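PDB 2YY5: tryptophan--tRNA ligase from Mycoplasma pneumoniae, which probably catalyses the ATP-dependent attachment of tryptophan to its cognate tRNA, as a class I aminoacyl-tRNA synthetase working as a homodimer. Local coordinates for residues K5-G10 against P148-V153; D156-L161 against P182-N187. The protein carries 1 engineered substitution. All blocks are in the same frame, centred on the assembly; numbering follows the deposited sequence.

How the contacts relate
Both contacts reach the two-stranded parallel sheet of strands 150-152 and 183-185, their centres about 10 Å apart: strand 150-152 of contact 1 is the parallel neighbour of strand 183-185 of contact 2. Contact 1 is the more buried: it adds strand 150-152 to the edge of strand 6-11 by backbone hydrogen bonds. Contact 2 is only partly buried and packs the start of helix 158-175 on strand 183-185 through side chains, while the polar groups at the helix start bond each other and the ligands. Val153 bridges them, its N probably hydrogen-bonded to Val185 O while CG2 rests on Phe184. Both touch the tryptophanyl-adenylate analogue, contact 1 mainly at the indole, contact 2 at the ribose and ammonium.

Contact 1 of 2, residues K5-G10 against P148-V153. With WSA (5'-O-[(L-tryptophylamino)sulfonyl]adenosine), chain J.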
ATOM      1  N   LYS B   5      16.359 -18.692  17.457  1.00 45.03           N
ATOM      2  CA  LYS B   5      15.971 -18.562  16.045  1.00 43.33           C
ATOM      3  C   LYS B   5      14.487 -18.191  15.948  1.00 43.43           C
ATOM      4  O   LYS B   5      13.680 -18.685  16.727  1.00 44.41           O
ATOM      5  CB  LYS B   5      16.222 -19.866  15.296  1.00 44.64           C
ATOM      6  CG  LYS B   5      15.815 -21.138  16.040  1.00 55.97           C
ATOM      7  CD  LYS B   5      15.288 -22.252  15.111  1.00 63.70           C
ATOM      8  CE  LYS B   5      16.305 -22.747  14.059  1.00 70.49           C
ATOM      9  NZ  LYS B   5      15.720 -23.822  13.182  1.00 65.71           N
ATOM     10  N   ARG B   6      14.159 -17.332  14.999  1.00 33.54           N
ATOM     11  CA  ARG B   6      12.809 -16.792  14.824  1.00 24.81           C
ATOM     12  C   ARG B   6      11.918 -17.312  13.685  1.00 24.74           C
ATOM     13  O   ARG B   6      12.401 -17.518  12.573  1.00 17.11           O
ATOM     14  CB  ARG B   6      12.955 -15.280  14.682  1.00 16.27           C
ATOM     15  CG  ARG B   6      11.686 -14.475  14.530  1.00 23.11           C
ATOM     16  CD  ARG B   6      11.991 -12.961  14.412  1.00 26.69           C
ATOM     17  NE  ARG B   6      12.702 -12.447  15.584  1.00 32.75           N
ATOM     18  CZ  ARG B   6      13.552 -11.424  15.562  1.00 37.47           C
ATOM     19  NH1 ARG B   6      14.149 -11.035  16.682  1.00 32.44           N
ATOM     20  NH2 ARG B   6      13.812 -10.792  14.421  1.00 34.41           N
ATOM     21  N   ALA B   7      10.608 -17.426  13.956  1.00 23.37           N
ATOM     22  CA  ALA B   7       9.593 -17.891  12.982  1.00 18.56           C
ATOM     23  C   ALA B   7       8.407 -16.923  12.813  1.00 14.61           C
ATOM     24  O   ALA B   7       7.845 -16.430  13.795  1.00 17.96           O
ATOM     25  CB  ALA B   7       9.052 -19.251  13.413  1.00  7.51           C
ATOM     26  N   LEU B   8       8.022 -16.661  11.568  1.00 12.64           N
ATOM     27  CA  LEU B   8       6.899 -15.772  11.282  1.00 12.39           C
ATOM     28  C   LEU B   8       5.955 -16.398  10.269  1.00 16.69           C
ATOM     29  O   LEU B   8       6.398 -17.010   9.288  1.00 20.73           O
ATOM     30  CB  LEU B   8       7.378 -14.433  10.714  1.00 10.99           C
ATOM     31  CG  LEU B   8       6.164 -13.580  10.306  1.00 12.82           C
ATOM     32  CD1 LEU B   8       5.838 -12.597  11.424  1.00 12.31           C
ATOM     33  CD2 LEU B   8       6.434 -12.850   9.018  1.00  8.90           C
ATOM     34  N   THR B   9       4.656 -16.242  10.501  1.00 11.57           N
ATOM     35  CA  THR B   9       3.656 -16.770   9.582  1.00 10.71           C
ATOM     36  C   THR B   9       2.343 -16.042   9.782  1.00 18.73           C
ATOM     37  O   THR B   9       2.038 -15.569  10.886  1.00 19.08           O
ATOM     38  CB  THR B   9       3.425 -18.307   9.751  1.00 15.26           C
ATOM     39  OG1 THR B   9       2.684 -18.792   8.625  1.00 14.89           O
ATOM     40  CG2 THR B   9       2.644 -18.631  11.023  1.00  6.61           C
ATOM     41  N   GLY B  10       1.581 -15.932   8.700  1.00 18.50           N
ATOM     42  CA  GLY B  10       0.304 -15.259   8.766  1.00 20.56           C
ATOM     43  C   GLY B  10      -0.813 -16.141   8.251  1.00 19.21           C
ATOM     44  O   GLY B  10      -0.622 -16.926   7.320  1.00 17.86           O
ATOM     45  N   PRO B 148      12.524 -12.830  10.240  1.00 18.93           N
ATOM     46  CA  PRO B 148      12.540 -14.211  10.726  1.00 17.57           C
ATOM     47  C   PRO B 148      13.513 -15.122   9.997  1.00 22.17           C
ATOM     48  O   PRO B 148      13.908 -14.836   8.866  1.00 26.90           O
ATOM     49  CB  PRO B 148      11.108 -14.647  10.506  1.00 14.37           C
ATOM     50  CG  PRO B 148      10.835 -14.035   9.157  1.00 18.91           C
ATOM     51  CD  PRO B 148      11.372 -12.617   9.344  1.00 15.93           C
ATOM     52  N   ASP B 149      13.885 -16.223  10.651  1.00 21.16           N
ATOM     53  CA  ASP B 149      14.783 -17.209  10.059  1.00 18.03           C
ATOM     54  C   ASP B 149      13.971 -18.090   9.113  1.00 23.00           C
ATOM     55  O   ASP B 149      14.401 -18.388   7.990  1.00 22.96           O
ATOM     56  CB  ASP B 149      15.412 -18.077  11.141  1.00 13.97           C
ATOM     57  CG  ASP B 149      16.443 -17.331  11.958  1.00 24.68           C
ATOM     58  OD1 ASP B 149      16.455 -17.514  13.192  1.00 30.12           O
ATOM     59  OD2 ASP B 149      17.247 -16.577  11.372  1.00 24.87           O
ATOM     60  N   ILE B 150      12.797 -18.514   9.576  1.00 17.45           N
ATOM     61  CA  ILE B 150      11.939 -19.341   8.754  1.00 17.42           C
ATOM     62  C   ILE B 150      10.513 -18.800   8.680  1.00 22.70           C
ATOM     63  O   ILE B 150      10.095 -17.964   9.485  1.00 23.72           O
ATOM     64  CB  ILE B 150      11.916 -20.832   9.234  1.00 21.43           C
ATOM     65  CG1 ILE B 150      11.038 -21.012  10.481  1.00 16.45           C
ATOM     66  CG2 ILE B 150      13.340 -21.307   9.471  1.00 19.45           C
ATOM     67  CD1 ILE B 150      11.563 -20.362  11.697  1.00 27.98           C
ATOM     68  N   VAL B 151       9.782 -19.270   7.680  1.00 11.42           N
ATOM     69  CA  VAL B 151       8.411 -18.862   7.468  1.00 12.96           C
ATOM     70  C   VAL B 151       7.646 -20.144   7.206  1.00 13.81           C
ATOM     71  O   VAL B 151       7.639 -20.656   6.088  1.00 17.93           O
ATOM     72  CB  VAL B 151       8.291 -17.916   6.246  1.00 10.07           C
ATOM     73  CG1 VAL B 151       6.842 -17.538   6.009  1.00  2.19           C
ATOM     74  CG2 VAL B 151       9.115 -16.670   6.480  1.00  6.05           C
ATOM     75  N   PRO B 152       7.020 -20.705   8.252  1.00 16.73           N
ATOM     76  CA  PRO B 152       6.264 -21.949   8.074  1.00 14.38           C
ATOM     77  C   PRO B 152       4.940 -21.759   7.340  1.00 20.76           C
ATOM     78  O   PRO B 152       4.030 -21.070   7.830  1.00 16.95           O
ATOM     79  CB  PRO B 152       6.103 -22.463   9.505  1.00  5.52           C
ATOM     80  CG  PRO B 152       6.155 -21.230  10.336  1.00 19.58           C
ATOM     81  CD  PRO B 152       7.226 -20.405   9.681  1.00 15.37           C
ATOM     82  N   VAL B 153       4.843 -22.379   6.163  1.00 15.97           N
ATOM     83  CA  VAL B 153       3.652 -22.261   5.331  1.00 20.13           C
ATOM     84  C   VAL B 153       3.374 -23.503   4.500  1.00 20.13           C
ATOM     85  O   VAL B 153       4.180 -24.431   4.457  1.00 14.90           O
ATOM     86  CB  VAL B 153       3.793 -21.092   4.345  1.00 21.76           C
ATOM     87  CG1 VAL B 153       3.645 -19.774   5.057  1.00 19.73           C
ATOM     88  CG2 VAL B 153       5.153 -21.170   3.678  1.00 16.93           C
TER
HETATM   89  CD2 WSA J1351       1.277 -15.004   5.126  1.00  8.48           C
HETATM   90  CE3 WSA J1351       1.743 -16.259   5.500  1.00 13.39           C
HETATM   91  CZ3 WSA J1351       3.052 -16.399   5.943  1.00  7.01           C
HETATM   92  CH2 WSA J1351       3.889 -15.288   6.010  1.00  7.52           C
HETATM   93  CZ2 WSA J1351       3.420 -14.036   5.634  1.00  8.15           C
HETATM   94  CE2 WSA J1351       2.110 -13.895   5.191  1.00 10.33           C
HETATM   95  N11 WSA J1351       1.401 -12.840   4.797  1.00  8.53           N
HETATM   96  CD1 WSA J1351       0.166 -13.225   4.492  1.00  9.92           C
HETATM   97  CG  WSA J1351       0.046 -14.538   4.679  1.00  7.70           C
HETATM   98  CB  WSA J1351      -1.219 -15.366   4.459  1.00 12.19           C
HETATM   99  CA  WSA J1351      -1.017 -16.423   3.370  1.00 17.01           C
HETATM  100  NH3 WSA J1351      -0.617 -15.791   2.106  1.00  5.23           N
HETATM  101  C   WSA J1351      -2.331 -17.184   3.173  1.00 18.47           C
HETATM  102  O   WSA J1351      -3.249 -16.676   2.538  1.00 36.46           O
HETATM  103  NS  WSA J1351      -2.420 -18.393   3.717  1.00 26.68           N
HETATM  104  S   WSA J1351      -3.984 -18.820   3.890  1.00 28.05           S
HETATM  105  O1S WSA J1351      -4.691 -17.839   4.778  1.00 10.99           O
HETATM  106  O2S WSA J1351      -4.667 -18.832   2.554  1.00 20.32           O
HETATM  107  O5' WSA J1351      -3.976 -20.125   4.480  1.00 17.98           O
HETATM  108  C5' WSA J1351      -3.230 -20.322   5.686  1.00  8.26           C
HETATM  109  C4' WSA J1351      -2.149 -21.404   5.592  1.00 17.17           C
HETATM  110  O4' WSA J1351      -2.742 -22.651   5.187  1.00 10.38           O
HETATM  111  C3' WSA J1351      -1.046 -21.094   4.577  1.00 19.43           C
HETATM  112  O3' WSA J1351       0.218 -21.523   5.093  1.00 19.60           O
HETATM  113  C2' WSA J1351      -1.448 -21.979   3.398  1.00 23.26           C
HETATM  114  O2' WSA J1351      -0.290 -22.301   2.621  1.00 20.23           O
HETATM  115  C1' WSA J1351      -1.892 -23.215   4.177  1.00 10.25           C
HETATM  116  N9  WSA J1351      -2.686 -24.111   3.301  1.00 16.91           N
HETATM  117  C8  WSA J1351      -3.742 -23.734   2.585  1.00 12.79           C
HETATM  118  N7  WSA J1351      -4.258 -24.789   1.959  1.00 17.08           N
HETATM  119  C5  WSA J1351      -3.521 -25.850   2.282  1.00 11.42           C
HETATM  120  C4  WSA J1351      -2.513 -25.414   3.130  1.00 13.77           C
HETATM  121  N3  WSA J1351      -1.624 -26.305   3.601  1.00 14.55           N
HETATM  122  C2  WSA J1351      -1.706 -27.581   3.265  1.00 11.78           C
HETATM  123  N1  WSA J1351      -2.656 -28.027   2.462  1.00 19.08           N
HETATM  124  C6  WSA J1351      -3.577 -27.194   1.955  1.00 19.36           C
HETATM  125  N6  WSA J1351      -4.543 -27.650   1.158  1.00 22.81           N
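Asp149 turns its carboxylate to the backbone of Lys5 and Arg6: with CG anti to its own carbonyl carbon (chi1 -72°), OD1 takes Arg6 N at 2.9 Å from above the carboxylate plane and brushes Lys5 CB, while OD2 forms a salt bridge with Arg180. Arg6 O is gripped twice, by Ile150 N nearly along the C=O axis and by Asp149 N at 2.8 Å from above the carbonyl plane. The Arg6 chain, CG anti to the backbone N, crosses Pro148 at about a right angle, with its guanidinium NH2 bonded to Tyr146 O. Leu8 CB packs on Pro148 CB at 3.7 Å. Leu8 N bonds Ile150 O, and a single parallel bridge, Ala7 with Ile150, joins strands that diverge by 38° in the Rossmann-type nucleotide-binding fold of class I synthetases, strand 37-42 flanking 6-11 on its other edge. With CG1 in the crowded position between N and carbonyl carbon (chi1 77°), Ile150 swings CD1 against Ala7 CB. Thr9, OG1 anti to its backbone N, donates to Pro152 O at 2.8 Å in the carbonyl plane; Thr9 OG1 also lies beside CZ3 of the analogue's indole. Val151 packs on Leu8 O. On the indole, Val151 CG1 meets WSA CH2 at 3.7 Å, and Val153 CG1 comes to WSA CZ3 at 3.5 Å.

Contact 2 of 2, residues D156-L161 against P182-N187; sequences DQKQHL and PQFVQN. With WSA (5'-O-[(L-tryptophylamino)sulfonyl]adenosine), chain J; SO4 (sulfate ion), chain I.
Phe184 sends its ring, CG anti to the backbone N (chi1 166°), under the first turn of helix 158-175, where Lys158 CB lies over one face, 4.2 Å above the plane and offset toward the rim. Strand 150-152, this helix and strand 183-185 make a beta-alpha-beta unit of the class I catalytic domain, and the contact closes the helix start onto the second strand. Lys158 runs extended through chi2, then bends at chi3 and chi4, crossing Phe184 at about a right angle and bringing NZ to 3.1 Å from Phe184 CE2. Leu161 comes to the ring edge: its CG lies in the ring plane, 3.7 Å from Phe184 CB, while CD1 reaches Pro182 CG more loosely. Val153 packs on the ring as well, and Gln186 NE2, near the ring plane at another part of the edge, bonds Asn155 OD1.

At the start of the helix, polar side chains gather round the ligands. Gln157, at the N-cap position, is bent at chi2, which carries its amide to the ammonium of the tryptophanyl part: OE1 accepts from WSA NH3 at 2.8 Å. His160 ND1 also donates to OE1, above the carbonyl plane but in the plane of its own ring, so this second-shell imidazole helps to fix the amide's rotation. NE2 donates to Asp156 OD2, which lies in the amide plane, and makes a bent contact, modelled very short, with O2 of a sulfate probably from the crystallisation liquor, which Tyr135 OH also binds; sulfate O1 lies at the edge of the His160 ring. Asp156, CG in the crowded position (chi1 58°), accepts the ribose hydroxyl, WSA O2' to Asp156 OD1 at 2.7 Å.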
ATOM      1  N   ASP B 156       1.547 -24.226  -1.396  1.00 22.54           N
ATOM      2  CA  ASP B 156       0.998 -23.160  -2.234  1.00 23.95           C
ATOM      3  C   ASP B 156       1.621 -21.784  -2.018  1.00 25.40           C
ATOM      4  O   ASP B 156       1.443 -20.887  -2.838  1.00 25.08           O
ATOM      5  CB  ASP B 156      -0.505 -23.056  -2.002  1.00 22.47           C
ATOM      6  CG  ASP B 156      -0.838 -22.800  -0.554  1.00 27.44           C
ATOM      7  OD1 ASP B 156      -0.486 -23.655   0.287  1.00 26.61           O
ATOM      8  OD2 ASP B 156      -1.435 -21.743  -0.261  1.00 25.78           O
ATOM      9  N   GLN B 157       2.343 -21.616  -0.914  1.00 27.59           N
ATOM     10  CA  GLN B 157       2.970 -20.339  -0.606  1.00 26.22           C
ATOM     11  C   GLN B 157       4.430 -20.219  -1.030  1.00 29.56           C
ATOM     12  O   GLN B 157       5.100 -19.258  -0.650  1.00 28.37           O
ATOM     13  CB  GLN B 157       2.853 -20.065   0.893  1.00 29.75           C
ATOM     14  CG  GLN B 157       1.436 -19.783   1.324  1.00 28.04           C
ATOM     15  CD  GLN B 157       0.844 -18.628   0.551  1.00 25.76           C
ATOM     16  OE1 GLN B 157       1.167 -17.469   0.805  1.00 26.43           O
ATOM     17  NE2 GLN B 157      -0.009 -18.939  -0.418  1.00 20.41           N
ATOM     18  N   LYS B 158       4.915 -21.173  -1.829  1.00 30.31           N
ATOM     19  CA  LYS B 158       6.309 -21.168  -2.273  1.00 30.98           C
ATOM     20  C   LYS B 158       6.724 -19.989  -3.151  1.00 26.98           C
ATOM     21  O   LYS B 158       7.765 -19.377  -2.904  1.00 26.52           O
ATOM     22  CB  LYS B 158       6.655 -22.471  -3.001  1.00 34.74           C
ATOM     23  CG  LYS B 158       8.063 -22.461  -3.607  1.00 39.43           C
ATOM     24  CD  LYS B 158       8.443 -23.787  -4.246  1.00 44.76           C
ATOM     25  CE  LYS B 158       8.887 -24.794  -3.205  1.00 49.07           C
ATOM     26  NZ  LYS B 158       7.878 -24.930  -2.119  1.00 57.86           N
ATOM     27  N   GLN B 159       5.938 -19.683  -4.179  1.00 25.93           N
ATOM     28  CA  GLN B 159       6.267 -18.568  -5.067  1.00 28.31           C
ATOM     29  C   GLN B 159       6.411 -17.276  -4.273  1.00 25.68           C
ATOM     30  O   GLN B 159       7.292 -16.458  -4.551  1.00 20.43           O
ATOM     31  CB  GLN B 159       5.184 -18.357  -6.128  1.00 28.34           C
ATOM     32  CG  GLN B 159       5.463 -18.965  -7.491  1.00 35.29           C
ATOM     33  CD  GLN B 159       4.746 -18.214  -8.613  1.00 36.15           C
ATOM     34  OE1 GLN B 159       3.545 -17.939  -8.532  1.00 32.20           O
ATOM     35  NE2 GLN B 159       5.485 -17.877  -9.662  1.00 37.67           N
ATOM     36  N   HIS B 160       5.529 -17.097  -3.295  1.00 18.15           N
ATOM     37  CA  HIS B 160       5.542 -15.903  -2.464  1.00 16.92           C
ATOM     38  C   HIS B 160       6.843 -15.791  -1.686  1.00 17.55           C
ATOM     39  O   HIS B 160       7.421 -14.705  -1.590  1.00 17.04           O
ATOM     40  CB  HIS B 160       4.337 -15.919  -1.529  1.00 19.63           C
ATOM     41  CG  HIS B 160       3.035 -15.741  -2.243  1.00 24.80           C
ATOM     42  ND1 HIS B 160       1.849 -16.261  -1.772  1.00 22.57           N
ATOM     43  CD2 HIS B 160       2.733 -15.089  -3.391  1.00 19.89           C
ATOM     44  CE1 HIS B 160       0.871 -15.936  -2.600  1.00 19.07           C
ATOM     45  NE2 HIS B 160       1.381 -15.225  -3.593  1.00 19.70           N
ATOM     46  N   LEU B 161       7.316 -16.908  -1.138  1.00 14.22           N
ATOM     47  CA  LEU B 161       8.571 -16.882  -0.405  1.00 17.42           C
ATOM     48  C   LEU B 161       9.726 -16.530  -1.344  1.00 17.06           C
ATOM     49  O   LEU B 161      10.652 -15.818  -0.966  1.00 25.72           O
ATOM     50  CB  LEU B 161       8.817 -18.222   0.289  1.00 14.66           C
ATOM     51  CG  LEU B 161       8.541 -18.143   1.797  1.00 23.59           C
ATOM     52  CD1 LEU B 161       9.461 -17.111   2.411  1.00 13.07           C
ATOM     53  CD2 LEU B 161       7.084 -17.762   2.071  1.00 18.18           C
ATOM     54  N   PRO B 182      14.605 -14.698   4.417  1.00 21.00           N
ATOM     55  CA  PRO B 182      13.722 -15.657   5.082  1.00 19.46           C
ATOM     56  C   PRO B 182      13.723 -16.992   4.352  1.00 19.95           C
ATOM     57  O   PRO B 182      13.742 -17.031   3.128  1.00 26.99           O
ATOM     58  CB  PRO B 182      12.366 -14.971   5.018  1.00 15.89           C
ATOM     59  CG  PRO B 182      12.432 -14.255   3.695  1.00 19.69           C
ATOM     60  CD  PRO B 182      13.830 -13.650   3.728  1.00 19.44           C
ATOM     61  N   GLN B 183      13.703 -18.084   5.104  1.00 18.50           N
ATOM     62  CA  GLN B 183      13.678 -19.407   4.501  1.00 21.65           C
ATOM     63  C   GLN B 183      12.284 -20.037   4.466  1.00 23.33           C
ATOM     64  O   GLN B 183      11.586 -20.076   5.477  1.00 17.38           O
ATOM     65  CB  GLN B 183      14.619 -20.352   5.245  1.00 23.47           C
ATOM     66  CG  GLN B 183      14.418 -21.800   4.840  1.00 33.78           C
ATOM     67  CD  GLN B 183      15.454 -22.729   5.434  1.00 43.81           C
ATOM     68  OE1 GLN B 183      15.647 -22.770   6.654  1.00 38.02           O
ATOM     69  NE2 GLN B 183      16.125 -23.492   4.572  1.00 41.33           N
ATOM     70  N   PHE B 184      11.890 -20.541   3.298  1.00 22.07           N
ATOM     71  CA  PHE B 184      10.596 -21.195   3.139  1.00 19.42           C
ATOM     72  C   PHE B 184      10.633 -22.555   3.851  1.00 25.28           C
ATOM     73  O   PHE B 184      11.569 -23.340   3.658  1.00 27.17           O
ATOM     74  CB  PHE B 184      10.297 -21.404   1.654  1.00 16.13           C
ATOM     75  CG  PHE B 184       9.160 -22.360   1.385  1.00 23.61           C
ATOM     76  CD1 PHE B 184       7.837 -21.923   1.408  1.00 29.53           C
ATOM     77  CD2 PHE B 184       9.411 -23.705   1.127  1.00 24.80           C
ATOM     78  CE1 PHE B 184       6.777 -22.810   1.178  1.00 23.52           C
ATOM     79  CE2 PHE B 184       8.361 -24.598   0.897  1.00 34.15           C
ATOM     80  CZ  PHE B 184       7.039 -24.147   0.923  1.00 26.93           C
ATOM     81  N   VAL B 185       9.628 -22.823   4.679  1.00 24.45           N
ATOM     82  CA  VAL B 185       9.546 -24.092   5.402  1.00 24.10           C
ATOM     83  C   VAL B 185       8.127 -24.663   5.401  1.00 22.61           C
ATOM     84  O   VAL B 185       7.176 -24.020   5.850  1.00 22.11           O
ATOM     85  CB  VAL B 185      10.037 -23.943   6.856  1.00 24.74           C
ATOM     86  CG1 VAL B 185       9.676 -25.178   7.663  1.00 27.62           C
ATOM     87  CG2 VAL B 185      11.542 -23.760   6.868  1.00 27.64           C
ATOM     88  N   GLN B 186       8.002 -25.882   4.886  1.00 24.60           N
ATOM     89  CA  GLN B 186       6.715 -26.565   4.805  1.00 25.16           C
ATOM     90  C   GLN B 186       6.805 -27.914   5.506  1.00 23.95           C
ATOM     91  O   GLN B 186       7.890 -28.468   5.669  1.00 22.55           O
ATOM     92  CB  GLN B 186       6.320 -26.783   3.342  1.00 19.12           C
ATOM     93  CG  GLN B 186       7.162 -27.827   2.635  1.00 17.72           C
ATOM     94  CD  GLN B 186       6.747 -28.070   1.189  1.00 26.66           C
ATOM     95  OE1 GLN B 186       7.375 -28.856   0.481  1.00 38.29           O
ATOM     96  NE2 GLN B 186       5.692 -27.399   0.744  1.00 27.14           N
ATOM     97  N   ASN B 187       5.658 -28.437   5.917  1.00 28.97           N
ATOM     98  CA  ASN B 187       5.600 -29.721   6.595  1.00 26.95           C
ATOM     99  C   ASN B 187       5.915 -30.798   5.568  1.00 29.84           C
ATOM    100  O   ASN B 187       5.278 -30.858   4.514  1.00 30.44           O
ATOM    101  CB  ASN B 187       4.205 -29.916   7.187  1.00 28.30           C
ATOM    102  CG  ASN B 187       4.061 -31.228   7.926  1.00 31.97           C
ATOM    103  OD1 ASN B 187       4.002 -32.301   7.315  1.00 32.29           O
ATOM    104  ND2 ASN B 187       4.001 -31.153   9.250  1.00 23.17           N
TER
HETATM  105  CD2 WSA J1351       1.277 -15.004   5.126  1.00  8.48           C
HETATM  106  CE3 WSA J1351       1.743 -16.259   5.500  1.00 13.39           C
HETATM  107  CZ3 WSA J1351       3.052 -16.399   5.943  1.00  7.01           C
HETATM  108  CH2 WSA J1351       3.889 -15.288   6.010  1.00  7.52           C
HETATM  109  CZ2 WSA J1351       3.420 -14.036   5.634  1.00  8.15           C
HETATM  110  CE2 WSA J1351       2.110 -13.895   5.191  1.00 10.33           C
HETATM  111  N11 WSA J1351       1.401 -12.840   4.797  1.00  8.53           N
HETATM  112  CD1 WSA J1351       0.166 -13.225   4.492  1.00  9.92           C
HETATM  113  CG  WSA J1351       0.046 -14.538   4.679  1.00  7.70           C
HETATM  114  CB  WSA J1351      -1.219 -15.366   4.459  1.00 12.19           C
HETATM  115  CA  WSA J1351      -1.017 -16.423   3.370  1.00 17.01           C
HETATM  116  NH3 WSA J1351      -0.617 -15.791   2.106  1.00  5.23           N
HETATM  117  C   WSA J1351      -2.331 -17.184   3.173  1.00 18.47           C
HETATM  118  O   WSA J1351      -3.249 -16.676   2.538  1.00 36.46           O
HETATM  119  NS  WSA J1351      -2.420 -18.393   3.717  1.00 26.68           N
HETATM  120  S   WSA J1351      -3.984 -18.820   3.890  1.00 28.05           S
HETATM  121  O1S WSA J1351      -4.691 -17.839   4.778  1.00 10.99           O
HETATM  122  O2S WSA J1351      -4.667 -18.832   2.554  1.00 20.32           O
HETATM  123  O5' WSA J1351      -3.976 -20.125   4.480  1.00 17.98           O
HETATM  124  C5' WSA J1351      -3.230 -20.322   5.686  1.00  8.26           C
HETATM  125  C4' WSA J1351      -2.149 -21.404   5.592  1.00 17.17           C
HETATM  126  O4' WSA J1351      -2.742 -22.651   5.187  1.00 10.38           O
HETATM  127  C3' WSA J1351      -1.046 -21.094   4.577  1.00 19.43           C
HETATM  128  O3' WSA J1351       0.218 -21.523   5.093  1.00 19.60           O
HETATM  129  C2' WSA J1351      -1.448 -21.979   3.398  1.00 23.26           C
HETATM  130  O2' WSA J1351      -0.290 -22.301   2.621  1.00 20.23           O
HETATM  131  C1' WSA J1351      -1.892 -23.215   4.177  1.00 10.25           C
HETATM  132  N9  WSA J1351      -2.686 -24.111   3.301  1.00 16.91           N
HETATM  133  C8  WSA J1351      -3.742 -23.734   2.585  1.00 12.79           C
HETATM  134  N7  WSA J1351      -4.258 -24.789   1.959  1.00 17.08           N
HETATM  135  C5  WSA J1351      -3.521 -25.850   2.282  1.00 11.42           C
HETATM  136  C4  WSA J1351      -2.513 -25.414   3.130  1.00 13.77           C
HETATM  137  N3  WSA J1351      -1.624 -26.305   3.601  1.00 14.55           N
HETATM  138  C2  WSA J1351      -1.706 -27.581   3.265  1.00 11.78           C
HETATM  139  N1  WSA J1351      -2.656 -28.027   2.462  1.00 19.08           N
HETATM  140  C6  WSA J1351      -3.577 -27.194   1.955  1.00 19.36           C
HETATM  141  N6  WSA J1351      -4.543 -27.650   1.158  1.00 22.81           N
HETATM  142  S   SO4 I1361      -2.727 -16.707  -1.232  1.00 43.51           S
HETATM  143  O1  SO4 I1361      -2.140 -16.563  -2.567  1.00 50.90           O
HETATM  144  O2  SO4 I1361      -1.670 -17.086  -0.280  1.00 49.21           O
HETATM  145  O3  SO4 I1361      -3.319 -15.417  -0.815  1.00 52.05           O
HETATM  146  O4  SO4 I1361      -3.772 -17.746  -1.279  1.00 46.29           O